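Local coordinates for protein alpha-1,3-glucanase (Bacillus circulans, PDB 5ZRU) that hydrolyses alpha-1,3-glucan, this chain being the calcium- and zinc-binding GH87 catalytic unit of a longer enzyme that probably also binds carbohydrate, at residues A[236-241]-A[328-333]; A[399-404]-A[408-413]; A[423-428]-A[432-437]; A[475-480]-A[513-518]; A[492-495]-A[500-503]. All coordinates share one frame; numbering follows the deposited sequence.

In the fold
All five contacts lie in the parallel beta-helix of the catalytic unit. Interactions 2 and 3 are the same corner on successive coils: their centres are about 5 Å apart, and I401 N meets L424 O at 2.8 Å. Interaction 4 spans the interior from the very next strand, 475-478, its centre about 12 Å from that of interaction 3, with D476 N 2.9 Å from I434 O. Interaction 5 is nested in the loop interaction 4 closes, and their centres lie about 10 Å apart. Interaction 1 stands apart, about 30 Å from interaction 2 between centres, joining surface loops. Interaction 2 is closest to calcium: the N404 side chain is about 9 Å from a bound ion.

Interaction 1: residues A[236-241]-A[328-333]; sequences GSVANK and YAHTPA
V238 and A329 mark the closest backbone approach, 7.1 Å between their CA atoms, where two irregular loops of the parallel beta-helix meet. The loops follow strands 233-235 and 323-325, which belong to the same face of the helix but to different coils. K241 carries the contact. Its chain bends at both chi3 (-82°) and chi4 (-58°), which turns the ammonium group back over its own loop and leaves NZ between two acceptors. One is V238 O, 2.8 Å from K241 NZ and approached in the carbonyl plane. The other is H330 NE2, which takes a bond of 2.8 Å from K241 NZ at the ring edge, only 14° out of plane. H330 ND1 is in turn bonded to D327 OD1, so both ring nitrogens are engaged and the imidazole is probably held against rotation. A methionine in place of K241 would probably leave V238 O and H330 NE2 without their shared donor and set the ring freer to turn. R272 of strand 269-273 touches V238, K241 and A329 and so belongs to the same surface cluster. Beside the polar bridge sits a small apolar touch, V238 CG2 to A329 CB at 3.6 Å.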
# COMPACT_ATOMS: atom_id res chain seq x y z
N GLY A 236 -10.43 -14.26 19.68
CA GLY A 236 -9.64 -14.85 20.74
C GLY A 236 -9.16 -13.80 21.72
O GLY A 236 -9.31 -12.59 21.52
N SER A 237 -8.54 -14.27 22.81
CA SER A 237 -7.98 -13.38 23.82
C SER A 237 -6.59 -13.88 24.19
O SER A 237 -6.24 -15.02 23.91
CB SER A 237 -8.86 -13.30 25.08
OG SER A 237 -8.79 -14.51 25.81
N VAL A 238 -5.81 -13.00 24.83
CA VAL A 238 -4.48 -13.42 25.26
C VAL A 238 -4.58 -14.59 26.23
O VAL A 238 -3.82 -15.56 26.14
CB VAL A 238 -3.71 -12.24 25.88
CG1 VAL A 238 -2.42 -12.72 26.54
CG2 VAL A 238 -3.39 -11.21 24.80
N ALA A 239 -5.55 -14.53 27.16
CA ALA A 239 -5.68 -15.61 28.13
C ALA A 239 -6.25 -16.87 27.51
O ALA A 239 -5.93 -17.97 27.96
CB ALA A 239 -6.56 -15.16 29.30
N ASN A 240 -7.10 -16.74 26.50
CA ASN A 240 -7.76 -17.90 25.88
C ASN A 240 -7.57 -17.78 24.37
O ASN A 240 -8.47 -17.33 23.65
CB ASN A 240 -9.24 -17.96 26.27
CG ASN A 240 -9.90 -19.26 25.86
OD1 ASN A 240 -9.23 -20.28 25.68
ND2 ASN A 240 -11.22 -19.24 25.72
N LYS A 241 -6.40 -18.18 23.90
CA LYS A 241 -6.08 -18.04 22.49
C LYS A 241 -6.79 -19.13 21.69
O LYS A 241 -7.11 -20.21 22.21
CB LYS A 241 -4.56 -18.09 22.27
CG LYS A 241 -3.88 -16.77 22.67
CD LYS A 241 -2.40 -16.69 22.33
CE LYS A 241 -1.55 -17.38 23.38
NZ LYS A 241 -1.74 -16.81 24.75
N TYR A 328 2.88 -8.37 20.99
CA TYR A 328 3.31 -7.50 22.07
C TYR A 328 2.76 -7.94 23.42
O TYR A 328 2.91 -7.23 24.41
CB TYR A 328 2.91 -6.04 21.78
CG TYR A 328 3.51 -5.59 20.48
CD1 TYR A 328 4.78 -5.02 20.43
CD2 TYR A 328 2.82 -5.79 19.28
CE1 TYR A 328 5.34 -4.64 19.24
CE2 TYR A 328 3.38 -5.41 18.08
CZ TYR A 328 4.63 -4.83 18.06
OH TYR A 328 5.19 -4.45 16.86
N ALA A 329 2.14 -9.12 23.48
CA ALA A 329 1.41 -9.53 24.68
C ALA A 329 2.09 -10.65 25.46
O ALA A 329 1.62 -10.97 26.56
CB ALA A 329 -0.01 -9.97 24.30
N HIS A 330 3.17 -11.23 24.95
CA HIS A 330 3.82 -12.36 25.59
C HIS A 330 5.30 -12.06 25.85
O HIS A 330 5.95 -11.34 25.09
CB HIS A 330 3.69 -13.63 24.73
CG HIS A 330 2.28 -14.01 24.44
ND1 HIS A 330 1.56 -13.47 23.39
CD2 HIS A 330 1.43 -14.85 25.08
CE1 HIS A 330 0.34 -13.98 23.39
NE2 HIS A 330 0.23 -14.82 24.40
N THR A 331 5.81 -12.62 26.94
CA THR A 331 7.23 -12.54 27.27
C THR A 331 7.72 -13.94 27.58
O THR A 331 7.25 -14.56 28.56
CB THR A 331 7.50 -11.60 28.44
OG1 THR A 331 6.98 -10.30 28.14
CG2 THR A 331 9.00 -11.49 28.69
N PRO A 332 8.64 -14.51 26.78
CA PRO A 332 9.17 -13.89 25.56
C PRO A 332 8.13 -13.87 24.44
O PRO A 332 7.16 -14.63 24.50
CB PRO A 332 10.35 -14.79 25.19
CG PRO A 332 10.00 -16.11 25.77
CD PRO A 332 9.23 -15.83 27.03
N ALA A 333 8.32 -12.99 23.45
CA ALA A 333 7.31 -12.80 22.42
C ALA A 333 7.14 -14.06 21.58
O ALA A 333 8.10 -14.78 21.31
CB ALA A 333 7.69 -11.62 21.52

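Interaction 2: residues A[399-404]-A[408-413]; sequences NTIENN and AGIAFF
I401 and G409 face each other across a corner of the right-handed parallel beta-helix, their CA atoms 6.0 Å apart. Strand 400-402 forms one wall here; the chain then turns back inward and, after bending at G409 and I410, runs on as strand 411-412 in another. I401 holds CG1 beside its backbone N (chi1 -55°), which leaves its two branches separate jobs. CG2, trans to that N, lies over the G409 backbone, 3.7 Å from CA. The longer arm runs on extended and brings CD1 to I410 CG1 at 3.5 Å, tighter than ordinary van der Waals contact. I410 likewise holds CG1 beside its backbone N and has an extended chi2, yet the two side chains cross at about a right angle, so the end of one meets the flank of the other. Glycine suits position 409, since a beta carbon there would come within about 3.2 Å of I401 CG2. N404 ends the contact with a chi1 of -131°, away from any staggered position. Its ND2 lies 3.4 Å from A408 O, at an angle too poor for a hydrogen bond; N404 ND2 donates to the backbone O of D375, itself a calcium ligand. D376, a calcium ligand in a structure of this protein, accepts from A408 N. The other amide atom, N404 OD1, lies 4.2 Å from G409 CA.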
# COMPACT_ATOMS: atom_id res chain seq x y z
N ASN A 399 4.05 -8.36 -6.46
CA ASN A 399 3.14 -7.32 -6.03
C ASN A 399 3.27 -6.10 -6.93
O ASN A 399 4.32 -5.86 -7.52
CB ASN A 399 3.42 -6.91 -4.58
CG ASN A 399 3.32 -8.07 -3.63
OD1 ASN A 399 2.24 -8.66 -3.48
ND2 ASN A 399 4.44 -8.44 -3.00
N THR A 400 2.17 -5.35 -7.03
CA THR A 400 2.16 -4.05 -7.69
C THR A 400 1.96 -2.99 -6.62
O THR A 400 0.91 -2.96 -5.97
CB THR A 400 1.07 -3.97 -8.76
OG1 THR A 400 1.33 -4.95 -9.77
CG2 THR A 400 1.05 -2.59 -9.38
N ILE A 401 2.96 -2.14 -6.45
CA ILE A 401 3.05 -1.22 -5.33
C ILE A 401 3.09 0.18 -5.91
O ILE A 401 4.10 0.59 -6.49
CB ILE A 401 4.29 -1.52 -4.47
CG1 ILE A 401 4.25 -2.99 -4.04
CG2 ILE A 401 4.35 -0.57 -3.25
CD1 ILE A 401 5.51 -3.49 -3.40
N GLU A 402 1.99 0.91 -5.75
CA GLU A 402 1.76 2.17 -6.46
C GLU A 402 1.41 3.29 -5.49
O GLU A 402 0.76 3.07 -4.47
CB GLU A 402 0.62 2.02 -7.47
CG GLU A 402 0.88 1.03 -8.61
CD GLU A 402 -0.40 0.57 -9.28
OE1 GLU A 402 -1.37 0.24 -8.56
OE2 GLU A 402 -0.44 0.54 -10.53
N ASN A 403 1.85 4.50 -5.83
CA ASN A 403 1.38 5.75 -5.22
C ASN A 403 1.70 5.86 -3.74
O ASN A 403 1.00 6.56 -3.00
CB ASN A 403 -0.12 5.95 -5.45
CG ASN A 403 -0.50 5.97 -6.91
OD1 ASN A 403 -1.19 5.07 -7.38
ND2 ASN A 403 -0.04 6.98 -7.64
N ASN A 404 2.75 5.17 -3.27
CA ASN A 404 3.23 5.38 -1.91
C ASN A 404 3.50 6.87 -1.71
O ASN A 404 4.08 7.52 -2.58
CB ASN A 404 4.52 4.60 -1.69
CG ASN A 404 4.49 3.78 -0.43
OD1 ASN A 404 3.89 2.72 -0.41
ND2 ASN A 404 5.12 4.27 0.62
N ALA A 408 9.05 4.06 1.52
CA ALA A 408 9.37 3.28 0.33
C ALA A 408 8.29 2.25 0.03
O ALA A 408 7.53 1.83 0.90
CB ALA A 408 10.72 2.56 0.49
N GLY A 409 8.25 1.80 -1.23
CA GLY A 409 7.36 0.71 -1.58
C GLY A 409 7.67 -0.57 -0.84
O GLY A 409 6.76 -1.26 -0.36
N ILE A 410 8.95 -0.92 -0.74
CA ILE A 410 9.41 -2.12 -0.03
C ILE A 410 10.58 -1.73 0.84
O ILE A 410 11.47 -1.00 0.39
CB ILE A 410 9.82 -3.24 -1.01
CG1 ILE A 410 8.63 -3.69 -1.85
CG2 ILE A 410 10.48 -4.41 -0.25
CD1 ILE A 410 8.96 -4.79 -2.85
N ALA A 411 10.60 -2.22 2.08
CA ALA A 411 11.69 -1.89 3.00
C ALA A 411 12.08 -3.08 3.87
O ALA A 411 11.21 -3.81 4.36
CB ALA A 411 11.30 -0.72 3.91
N PHE A 412 13.39 -3.26 4.08
CA PHE A 412 13.90 -4.21 5.05
C PHE A 412 14.77 -3.45 6.04
O PHE A 412 15.61 -2.64 5.64
CB PHE A 412 14.73 -5.35 4.41
CG PHE A 412 13.96 -6.23 3.46
CD1 PHE A 412 12.69 -6.70 3.77
CD2 PHE A 412 14.52 -6.59 2.24
CE1 PHE A 412 11.99 -7.52 2.89
CE2 PHE A 412 13.84 -7.41 1.34
CZ PHE A 412 12.56 -7.88 1.66
N PHE A 413 14.56 -3.70 7.33
CA PHE A 413 15.28 -2.97 8.37
C PHE A 413 16.19 -3.85 9.23
O PHE A 413 16.90 -3.32 10.09
CB PHE A 413 14.27 -2.23 9.26
CG PHE A 413 13.44 -1.25 8.48
CD1 PHE A 413 14.05 -0.21 7.80
CD2 PHE A 413 12.06 -1.38 8.40
CE1 PHE A 413 13.31 0.69 7.05
CE2 PHE A 413 11.31 -0.47 7.66
CZ PHE A 413 11.93 0.56 6.98

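Interaction 3: residues A[423-428]-A[432-437]; sequences NLIVDT and SAIRMN
I425 spreads its branched side chain over A433, CG2 lying 3.5 Å from the alanine CB. That branch sits trans to the backbone N, while CG1 turns to the N side (chi1 -51°) and carries CD1 past the A433 backbone, 3.6 Å from A433 O. The same CD1 touches I434 CG1 more lightly, at 4.1 Å. Most of the apolar contact therefore falls on the alanine, which stands where the chain turns its corner. A glycine in place of I425 would probably open a gap over A433 CB and leave I434 CG1 without this neighbour. Nearer the turn, T428 places OG1 between its backbone N and carbonyl carbon (chi1 65°), and this swings CG2 onto S432 O at 3.5 Å, a methyl-to-carbonyl touch. S432 starts its side chain away from 423-428, and its OG bonds to the backbone O of G473. I458 of strand 451-459 also packs on A433, while F453 of that strand packs on I434. I401 makes the like contact one coil earlier, on the neighbouring strand 400-402, as expected where coils of a parallel beta-helix stack.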
# COMPACT_ATOMS: atom_id res chain seq x y z
N ASN A 423 8.39 -7.70 -8.54
CA ASN A 423 7.50 -6.62 -8.15
C ASN A 423 7.49 -5.52 -9.20
O ASN A 423 8.41 -5.39 -10.02
CB ASN A 423 7.91 -6.05 -6.79
CG ASN A 423 7.78 -7.06 -5.68
OD1 ASN A 423 6.70 -7.61 -5.46
ND2 ASN A 423 8.88 -7.33 -4.99
N LEU A 424 6.43 -4.73 -9.17
CA LEU A 424 6.28 -3.53 -9.99
C LEU A 424 5.98 -2.39 -9.03
O LEU A 424 5.01 -2.44 -8.28
CB LEU A 424 5.15 -3.71 -11.02
CG LEU A 424 4.70 -2.53 -11.88
CD1 LEU A 424 5.84 -2.01 -12.76
CD2 LEU A 424 3.50 -2.94 -12.75
N ILE A 425 6.85 -1.38 -9.02
CA ILE A 425 6.78 -0.31 -8.03
C ILE A 425 6.77 1.01 -8.79
O ILE A 425 7.74 1.33 -9.47
CB ILE A 425 7.95 -0.37 -7.04
CG1 ILE A 425 8.09 -1.78 -6.46
CG2 ILE A 425 7.71 0.63 -5.90
CD1 ILE A 425 9.34 -1.98 -5.60
N VAL A 426 5.67 1.76 -8.67
CA VAL A 426 5.40 2.89 -9.56
C VAL A 426 4.94 4.11 -8.76
O VAL A 426 4.10 3.99 -7.87
CB VAL A 426 4.33 2.52 -10.61
CG1 VAL A 426 4.16 3.65 -11.64
CG2 VAL A 426 4.68 1.22 -11.30
N ASP A 427 5.48 5.28 -9.11
CA ASP A 427 4.93 6.58 -8.69
C ASP A 427 5.01 6.82 -7.17
O ASP A 427 4.04 7.26 -6.55
CB ASP A 427 3.47 6.72 -9.16
CG ASP A 427 3.36 6.90 -10.66
OD1 ASP A 427 4.34 7.36 -11.27
OD2 ASP A 427 2.29 6.59 -11.22
N THR A 428 6.17 6.57 -6.58
CA THR A 428 6.32 6.93 -5.17
C THR A 428 6.43 8.44 -5.02
O THR A 428 6.86 9.15 -5.93
CB THR A 428 7.54 6.25 -4.53
OG1 THR A 428 8.74 6.75 -5.13
CG2 THR A 428 7.48 4.74 -4.70
N SER A 432 11.08 6.20 -2.00
CA SER A 432 11.87 5.26 -2.79
C SER A 432 11.00 4.09 -3.18
O SER A 432 10.00 3.79 -2.52
CB SER A 432 13.08 4.75 -1.99
OG SER A 432 13.83 5.82 -1.45
N ALA A 433 11.38 3.40 -4.26
CA ALA A 433 10.75 2.11 -4.53
C ALA A 433 11.19 1.09 -3.50
O ALA A 433 10.37 0.30 -3.01
CB ALA A 433 11.08 1.61 -5.93
N ILE A 434 12.47 1.10 -3.15
CA ILE A 434 13.08 0.15 -2.23
C ILE A 434 13.99 0.92 -1.28
O ILE A 434 14.78 1.76 -1.73
CB ILE A 434 13.92 -0.91 -2.98
CG1 ILE A 434 13.04 -1.86 -3.79
CG2 ILE A 434 14.79 -1.70 -1.99
CD1 ILE A 434 13.84 -2.67 -4.78
N ARG A 435 13.89 0.64 0.02
CA ARG A 435 14.84 1.22 0.95
C ARG A 435 15.26 0.18 1.98
O ARG A 435 14.53 -0.76 2.30
CB ARG A 435 14.28 2.48 1.65
CG ARG A 435 13.32 2.23 2.81
CD ARG A 435 12.93 3.55 3.46
NE ARG A 435 11.92 3.36 4.51
CZ ARG A 435 11.74 4.20 5.52
NH1 ARG A 435 12.50 5.29 5.63
NH2 ARG A 435 10.81 3.95 6.44
N MET A 436 16.48 0.35 2.48
CA MET A 436 16.95 -0.36 3.66
C MET A 436 17.62 0.67 4.55
O MET A 436 18.31 1.56 4.05
CB MET A 436 17.94 -1.47 3.30
CG MET A 436 17.39 -2.50 2.32
SD MET A 436 18.61 -3.76 1.89
CE MET A 436 18.83 -4.60 3.46
N ASN A 437 17.40 0.58 5.86
CA ASN A 437 18.20 1.38 6.78
C ASN A 437 18.37 0.62 8.08
O ASN A 437 17.76 -0.43 8.29
CB ASN A 437 17.61 2.80 6.99
CG ASN A 437 16.29 2.81 7.78
OD1 ASN A 437 16.09 2.07 8.73
ND2 ASN A 437 15.40 3.73 7.38

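Interaction 4: residues A[475-480]-A[513-518]; sequences IDLEAS and IVFNNI
S480 OG is gripped twice: it donates to E478 OE2 at 2.7 Å and is also bonded to the backbone N of T438. It reaches the carboxylate oxygen on the anti side, 23° out of plane, across the inverse gamma turn centred on A479. R472 forms salt bridges to E478 and D476, which alternate along the strand with the inward I475 and L477. The contact itself is wholly apolar. I475 and L477 point towards I513 and F515 through the interior of the beta-helix, each at moderate range. L477 CD1 touches two partners, 4.2 Å from both I513 CG2 and F515 CZ. The leucine and I513 slide past each other in opposite directions, whereas L477 and F515 come from opposite directions, CD1 reaching the ring edge near its plane. I475 CD1 takes another part of that edge, 4.3 Å from F515 CE2. With CG beside its backbone N (chi1 -73°), F515 presents its rim to both aliphatic chains, and its ring also stacks with F489 and F553. The two strands belong to different walls, 12.0 Å apart at their axes and nearly antiparallel at 169°. Strands 487-495 and 550-561 flank 513-516 and supply the stacking rings; strands 435-437 and 502-505 flank 475-478, with F504 touching both L477 and F515.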
# COMPACT_ATOMS: atom_id res chain seq x y z
N ILE A 475 16.26 3.36 -5.44
CA ILE A 475 16.73 2.40 -4.45
C ILE A 475 17.59 3.19 -3.47
O ILE A 475 18.56 3.83 -3.89
CB ILE A 475 17.53 1.26 -5.09
CG1 ILE A 475 16.67 0.47 -6.08
CG2 ILE A 475 18.13 0.34 -4.02
CD1 ILE A 475 17.45 -0.66 -6.79
N ASP A 476 17.25 3.14 -2.18
CA ASP A 476 17.92 3.97 -1.19
C ASP A 476 18.44 3.11 -0.05
O ASP A 476 17.67 2.43 0.63
CB ASP A 476 16.98 5.06 -0.66
CG ASP A 476 17.74 6.17 0.05
OD1 ASP A 476 17.99 6.05 1.27
OD2 ASP A 476 18.11 7.14 -0.64
N LEU A 477 19.75 3.17 0.17
CA LEU A 477 20.39 2.38 1.21
C LEU A 477 21.08 3.33 2.18
O LEU A 477 21.90 4.16 1.78
CB LEU A 477 21.40 1.40 0.61
CG LEU A 477 20.86 0.53 -0.54
CD1 LEU A 477 21.98 -0.34 -1.12
CD2 LEU A 477 19.70 -0.36 -0.07
N GLU A 478 20.75 3.19 3.46
CA GLU A 478 21.18 4.13 4.49
C GLU A 478 21.78 3.34 5.64
O GLU A 478 21.06 2.60 6.32
CB GLU A 478 20.02 5.00 4.95
CG GLU A 478 20.37 5.97 6.06
CD GLU A 478 19.14 6.66 6.62
OE1 GLU A 478 18.40 7.29 5.83
OE2 GLU A 478 18.90 6.54 7.84
N ALA A 479 23.08 3.48 5.86
CA ALA A 479 23.75 2.81 6.98
C ALA A 479 23.73 3.78 8.15
O ALA A 479 24.74 4.35 8.56
CB ALA A 479 25.15 2.36 6.60
N SER A 480 22.51 3.97 8.67
CA SER A 480 22.24 4.99 9.68
C SER A 480 23.11 4.78 10.91
O SER A 480 23.74 5.72 11.41
CB SER A 480 20.76 4.93 10.07
OG SER A 480 19.97 4.36 9.02
N ILE A 513 27.63 -5.60 -1.16
CA ILE A 513 26.43 -5.14 -1.86
C ILE A 513 26.69 -5.30 -3.35
O ILE A 513 27.60 -4.67 -3.90
CB ILE A 513 26.10 -3.67 -1.52
CG1 ILE A 513 26.18 -3.40 -0.02
CG2 ILE A 513 24.73 -3.31 -2.10
CD1 ILE A 513 25.23 -4.24 0.85
N VAL A 514 25.87 -6.12 -4.01
CA VAL A 514 26.09 -6.48 -5.41
C VAL A 514 24.85 -6.17 -6.23
O VAL A 514 23.73 -6.49 -5.82
CB VAL A 514 26.46 -7.97 -5.56
CG1 VAL A 514 26.69 -8.32 -7.03
CG2 VAL A 514 27.70 -8.30 -4.72
N PHE A 515 25.06 -5.55 -7.40
CA PHE A 515 23.99 -5.15 -8.31
C PHE A 515 24.27 -5.79 -9.67
O PHE A 515 25.20 -5.38 -10.36
CB PHE A 515 23.94 -3.64 -8.48
CG PHE A 515 23.41 -2.88 -7.30
CD1 PHE A 515 24.23 -2.57 -6.23
CD2 PHE A 515 22.09 -2.43 -7.30
CE1 PHE A 515 23.74 -1.85 -5.15
CE2 PHE A 515 21.60 -1.70 -6.23
CZ PHE A 515 22.43 -1.42 -5.15
N ASN A 516 23.46 -6.77 -10.07
CA ASN A 516 23.67 -7.46 -11.33
C ASN A 516 22.52 -7.18 -12.29
O ASN A 516 21.35 -7.18 -11.89
CB ASN A 516 23.82 -8.97 -11.12
CG ASN A 516 25.06 -9.33 -10.29
OD1 ASN A 516 26.06 -8.62 -10.31
ND2 ASN A 516 24.98 -10.42 -9.56
N ASN A 517 22.85 -6.93 -13.56
CA ASN A 517 21.84 -6.77 -14.62
C ASN A 517 20.85 -5.65 -14.28
O ASN A 517 19.64 -5.85 -14.26
CB ASN A 517 21.08 -8.08 -14.88
CG ASN A 517 22.00 -9.30 -14.98
OD1 ASN A 517 23.13 -9.21 -15.47
ND2 ASN A 517 21.51 -10.45 -14.52
N ILE A 518 21.39 -4.47 -14.00
CA ILE A 518 20.59 -3.29 -13.69
C ILE A 518 20.46 -2.43 -14.94
O ILE A 518 21.47 -2.17 -15.62
CB ILE A 518 21.22 -2.47 -12.55
CG1 ILE A 518 21.60 -3.36 -11.35
CG2 ILE A 518 20.30 -1.31 -12.14
CD1 ILE A 518 20.47 -4.13 -10.72

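Interaction 5: residues A[492-495]-A[500-503]; sequences IDII and SAIQ
I494 does all the touching on its strand, reaching inward to A501 and I502, while its neighbours D493 and I495 turn to the partly exposed outer side of the beta-helix. The buried half is apolar and packed at ordinary van der Waals distances. I494 CG2, trans to the backbone N, meets A501 CB at 4.2 Å, and its other arm, extended from CG1, sets CD1 4.0 Å from I502 CG1. The two isoleucines cross at about a right angle, so I494 CD1 abuts the shaft of I502, whose own CG1 lies beside its backbone N (chi1 -56°). The CA atoms of I494 and A501 are 6.8 Å apart, a spacing that these side chains bridge. The outer half is polar and makes no touch across to 500-503: the D493 carboxylate forms a salt bridge with R12 and takes a hydrogen bond from N519, tying strand 492-495 to residues outside the corner. I458 of strand 451-459 packs on I494 from one neighbouring coil, and I520 of strand 513-523 packs on both A501 and I502 from the other, so the corner is sandwiched between the coils before and after it, with strand 502-503 leaving it towards its partners 475-478 and 542-544.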
# COMPACT_ATOMS: atom_id res chain seq x y z
N ILE A 492 16.95 -5.57 -12.32
CA ILE A 492 16.12 -4.44 -11.88
C ILE A 492 16.10 -3.42 -13.00
O ILE A 492 17.16 -3.00 -13.48
CB ILE A 492 16.65 -3.79 -10.59
CG1 ILE A 492 17.03 -4.83 -9.53
CG2 ILE A 492 15.64 -2.75 -10.06
CD1 ILE A 492 15.87 -5.57 -8.91
N ASP A 493 14.90 -2.98 -13.38
CA ASP A 493 14.73 -1.90 -14.34
C ASP A 493 14.25 -0.67 -13.58
O ASP A 493 13.23 -0.74 -12.89
CB ASP A 493 13.74 -2.28 -15.44
CG ASP A 493 14.26 -3.42 -16.30
OD1 ASP A 493 15.09 -3.15 -17.19
OD2 ASP A 493 13.86 -4.57 -16.05
N ILE A 494 15.00 0.42 -13.69
CA ILE A 494 14.72 1.65 -12.95
C ILE A 494 14.49 2.75 -13.97
O ILE A 494 15.44 3.22 -14.61
CB ILE A 494 15.85 2.02 -11.98
CG1 ILE A 494 16.42 0.76 -11.28
CG2 ILE A 494 15.35 3.00 -10.93
CD1 ILE A 494 17.55 1.04 -10.28
N ILE A 495 13.24 3.20 -14.09
CA ILE A 495 12.81 4.04 -15.21
C ILE A 495 12.35 5.40 -14.70
O ILE A 495 11.51 5.49 -13.80
CB ILE A 495 11.68 3.35 -15.99
CG1 ILE A 495 12.19 2.00 -16.53
CG2 ILE A 495 11.14 4.25 -17.09
CD1 ILE A 495 11.08 1.04 -16.83
N SER A 500 18.32 10.63 -8.02
CA SER A 500 19.28 9.60 -8.38
C SER A 500 18.67 8.20 -8.28
O SER A 500 17.85 7.93 -7.40
CB SER A 500 20.54 9.67 -7.51
OG SER A 500 21.25 10.88 -7.77
N ALA A 501 19.06 7.32 -9.21
CA ALA A 501 18.46 5.98 -9.24
C ALA A 501 18.86 5.14 -8.03
O ALA A 501 18.01 4.49 -7.41
CB ALA A 501 18.84 5.26 -10.54
N ILE A 502 20.14 5.11 -7.70
CA ILE A 502 20.64 4.30 -6.59
C ILE A 502 21.46 5.20 -5.68
O ILE A 502 22.38 5.88 -6.15
CB ILE A 502 21.49 3.12 -7.09
CG1 ILE A 502 20.69 2.27 -8.07
CG2 ILE A 502 21.95 2.26 -5.92
CD1 ILE A 502 21.54 1.23 -8.78
N GLN A 503 21.13 5.21 -4.38
CA GLN A 503 21.69 6.15 -3.41
C GLN A 503 22.19 5.41 -2.17
O GLN A 503 21.46 4.58 -1.61
CB GLN A 503 20.65 7.21 -3.01
CG GLN A 503 21.02 8.10 -1.82
CD GLN A 503 20.05 9.28 -1.67
OE1 GLN A 503 19.60 9.84 -2.67
NE2 GLN A 503 19.73 9.65 -0.43